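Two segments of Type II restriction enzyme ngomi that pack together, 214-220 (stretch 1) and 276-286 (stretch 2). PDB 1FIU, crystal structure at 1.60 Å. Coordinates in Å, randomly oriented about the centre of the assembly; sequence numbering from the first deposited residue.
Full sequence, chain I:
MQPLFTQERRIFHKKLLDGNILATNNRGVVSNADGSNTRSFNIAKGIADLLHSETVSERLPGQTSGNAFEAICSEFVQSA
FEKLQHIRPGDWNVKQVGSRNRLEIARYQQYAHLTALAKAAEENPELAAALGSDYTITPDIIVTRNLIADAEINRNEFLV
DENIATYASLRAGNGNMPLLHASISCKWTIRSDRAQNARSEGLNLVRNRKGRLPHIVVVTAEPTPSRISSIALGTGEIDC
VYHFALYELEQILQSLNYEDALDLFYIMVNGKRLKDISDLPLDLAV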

# COMPACT_ATOMS: atom_id res chain seq x y z
N PRO I 214 -13.82 -7.66 2.29
CA PRO I 214 -14.57 -8.26 3.41
C PRO I 214 -14.30 -7.42 4.67
O PRO I 214 -13.38 -6.59 4.70
N HIS I 215 -15.11 -7.63 5.69
CA HIS I 215 -14.81 -7.03 6.99
C HIS I 215 -13.45 -7.68 7.37
O HIS I 215 -13.21 -8.85 7.09
N ILE I 216 -12.55 -6.92 8.00
CA ILE I 216 -11.26 -7.44 8.45
C ILE I 216 -11.16 -6.97 9.90
O ILE I 216 -10.96 -5.77 10.17
N VAL I 217 -11.32 -7.91 10.84
CA VAL I 217 -11.30 -7.54 12.26
C VAL I 217 -10.44 -8.49 13.07
O VAL I 217 -10.07 -9.56 12.61
N VAL I 218 -10.12 -8.07 14.29
CA VAL I 218 -9.32 -8.90 15.19
C VAL I 218 -10.06 -8.97 16.52
O VAL I 218 -10.59 -7.96 16.97
N VAL I 219 -10.13 -10.16 17.11
CA VAL I 219 -10.78 -10.32 18.44
C VAL I 219 -9.66 -10.81 19.36
O VAL I 219 -8.91 -11.71 19.00
N THR I 220 -9.55 -10.23 20.55
CA THR I 220 -8.47 -10.62 21.44
C THR I 220 -8.87 -10.67 22.91
O THR I 220 -9.81 -9.99 23.33
N ASP I 276 -16.13 -3.73 22.12
CA ASP I 276 -16.37 -4.94 22.90
C ASP I 276 -16.78 -6.08 21.97
O ASP I 276 -17.29 -5.82 20.87
N ILE I 277 -16.59 -7.32 22.40
CA ILE I 277 -16.98 -8.49 21.59
C ILE I 277 -18.48 -8.36 21.18
O ILE I 277 -18.86 -8.75 20.08
N SER I 278 -19.31 -7.77 22.05
CA SER I 278 -20.74 -7.63 21.75
C SER I 278 -21.06 -6.65 20.61
O SER I 278 -22.17 -6.63 20.09
N ASP I 279 -20.09 -5.83 20.24
CA ASP I 279 -20.28 -4.87 19.15
C ASP I 279 -20.05 -5.56 17.80
O ASP I 279 -20.52 -5.08 16.75
N LEU I 280 -19.36 -6.69 17.83
CA LEU I 280 -19.01 -7.35 16.58
C LEU I 280 -20.16 -7.83 15.69
O LEU I 280 -20.17 -7.53 14.48
N PRO I 281 -21.14 -8.56 16.25
CA PRO I 281 -22.25 -9.02 15.39
C PRO I 281 -22.94 -7.87 14.66
O PRO I 281 -23.17 -7.94 13.45
N LEU I 282 -23.24 -6.78 15.37
CA LEU I 282 -23.87 -5.63 14.73
C LEU I 282 -22.94 -4.94 13.73
O LEU I 282 -23.40 -4.45 12.69
N ASP I 283 -21.63 -4.89 14.02
CA ASP I 283 -20.72 -4.26 13.06
C ASP I 283 -20.62 -5.11 11.78
O ASP I 283 -20.33 -4.58 10.72
N LEU I 284 -20.87 -6.42 11.88
CA LEU I 284 -20.87 -7.27 10.69
C LEU I 284 -22.17 -7.07 9.87
O LEU I 284 -22.31 -7.64 8.78
N ALA I 285 -23.11 -6.29 10.38
CA ALA I 285 -24.37 -6.06 9.66
C ALA I 285 -24.42 -4.74 8.88
O ALA I 285 -25.46 -4.42 8.30
N VAL I 286 -23.32 -3.98 8.84
CA VAL I 286 -23.37 -2.68 8.14
C VAL I 286 -23.63 -2.82 6.62
O VAL I 286 -24.28 -1.90 6.03
OXT VAL I 286 -23.14 -3.83 6.05

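Stretch 1 is a β-strand from H215 to T220, and its alternating side chains decide which residues meet stretch 2. H215, V217 and V219 point their CA-to-CB bonds toward stretch 2, whereas I216 and T220 stay out of reach and V218 points away. The two segments bury 308 Å² between them, and H215 covers the most of it.

H215 adopts chi1 m with chi2 near 92°, which carries its imidazole out to the C-terminal end of stretch 2. There a type I turn runs from D283 to V286, and the flat ring lies against D283, L284 and V286. Over one face lies L284, whose CD2 sits 4.0 Å from the centroid of the H215 ring and 21° off the ring normal, a CH-pi contact. The CA-to-CB bond of L284 points sideways to the strand, but chi1 m and chi2 t bring the end of the side chain nearer. At the ring edge, V286 CG2 of the C-terminal residue approaches H215 NE2 at 3.5 Å, with chi1 m. H215 NE2 stands 3.1 Å from D283 O, although the geometry leaves the nature of that approach open, and H215 ND1 is hydrogen-bonded elsewhere in the structure. Histidine thus offers both a flat surface for aliphatic groups and a nitrogen for a polar partner.

Farther along the strand the contact becomes wholly aliphatic, and L280 is its centre. Pointing toward the strand with chi1 t and chi2 p, it spreads its two methyls between two valines: L280 CD1 lies 4.1 Å from V217 CG2, and L280 CD2 lies 3.9 Å from V219 CG2. A forked leucine suits this position because its branches can reach successive inward-facing residues of a strand. V217 (chi1 m) and V219 (chi1 t) suit theirs as β-branched residues, compact and readily accommodated in extended backbone.

V219 also touches I277, most closely through V219 CG1, which lies 3.9 Å from I277 CD1, so the valine bridges I277 and L280. The CA-to-CB bond of I277 points sideways to the strand, yet chi1 t and chi2 p bring the end of the side chain nearer.

D276, S278 and D279 take no part in the contact; their side chains bond within stretch 2 and also elsewhere in the structure. D276 OD2 accepts hydrogen bonds from S278 N at 2.9 Å and S278 OG at 2.8 Å, while D279 OD2 accepts one from D276 N at 2.9 Å. These bonds link the residues on both sides of I277 in sequence.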

# COMPACT_ATOMS: atom_id res chain seq x y z
CB PRO I 214 -13.88 -9.61 3.64
CG PRO I 214 -13.20 -9.94 2.32
CD PRO I 214 -12.78 -8.56 1.76
CB HIS I 215 -15.83 -7.47 8.04
CG HIS I 215 -17.14 -6.75 7.95
ND1 HIS I 215 -18.21 -7.21 7.21
CD2 HIS I 215 -17.54 -5.60 8.52
CE1 HIS I 215 -19.22 -6.37 7.34
NE2 HIS I 215 -18.84 -5.38 8.13
CB ILE I 216 -10.07 -6.86 7.62
CG1 ILE I 216 -10.22 -7.25 6.13
CG2 ILE I 216 -8.74 -7.44 8.14
CD1 ILE I 216 -9.18 -6.65 5.24
CB VAL I 217 -12.73 -7.55 12.84
CG1 VAL I 217 -13.62 -6.56 12.07
CG2 VAL I 217 -13.31 -9.00 12.77
CB VAL I 218 -7.94 -8.28 15.47
CG1 VAL I 218 -7.18 -9.14 16.46
CG2 VAL I 218 -7.15 -8.13 14.17
CB VAL I 219 -11.91 -11.38 18.41
CG1 VAL I 219 -12.46 -11.60 19.85
CG2 VAL I 219 -13.03 -10.91 17.48
CB THR I 220 -7.26 -9.63 21.26
OG1 THR I 220 -6.11 -10.12 21.96
CG2 THR I 220 -7.62 -8.23 21.79
CB ASP I 276 -17.52 -4.72 23.88
CG ASP I 276 -17.78 -5.94 24.75
OD1 ASP I 276 -16.87 -6.32 25.52
OD2 ASP I 276 -18.87 -6.52 24.67
CB ILE I 277 -16.75 -9.83 22.39
CG1 ILE I 277 -17.17 -11.06 21.57
CG2 ILE I 277 -17.52 -9.81 23.70
CD1 ILE I 277 -16.36 -11.28 20.37
CB SER I 278 -21.55 -7.21 23.03
OG SER I 278 -21.29 -5.88 23.41
CB ASP I 279 -19.27 -3.74 19.29
CG ASP I 279 -19.56 -2.86 20.47
OD1 ASP I 279 -20.69 -2.34 20.51
OD2 ASP I 279 -18.68 -2.70 21.35
CB LEU I 280 -18.02 -8.50 16.84
CG LEU I 280 -17.54 -9.21 15.56
CD1 LEU I 280 -16.95 -8.19 14.57
CD2 LEU I 280 -16.50 -10.26 15.93
CB PRO I 281 -23.18 -9.72 16.37
CG PRO I 281 -22.25 -10.22 17.44
CD PRO I 281 -21.31 -9.04 17.63
CB LEU I 282 -24.35 -4.61 15.78
CG LEU I 282 -25.80 -4.78 16.25
CD1 LEU I 282 -26.02 -3.92 17.50
CD2 LEU I 282 -26.78 -4.39 15.13
CB ASP I 283 -19.33 -4.06 13.69
CG ASP I 283 -19.27 -2.78 14.52
OD1 ASP I 283 -20.26 -2.03 14.53
OD2 ASP I 283 -18.22 -2.54 15.15
CB LEU I 284 -20.76 -8.74 11.10
CG LEU I 284 -19.41 -9.18 11.69
CD1 LEU I 284 -19.52 -10.64 12.11
CD2 LEU I 284 -18.28 -9.01 10.68
CB ALA I 285 -25.54 -6.11 10.66
CB VAL I 286 -22.07 -1.87 8.33
CG1 VAL I 286 -21.84 -1.55 9.82
CG2 VAL I 286 -20.91 -2.63 7.75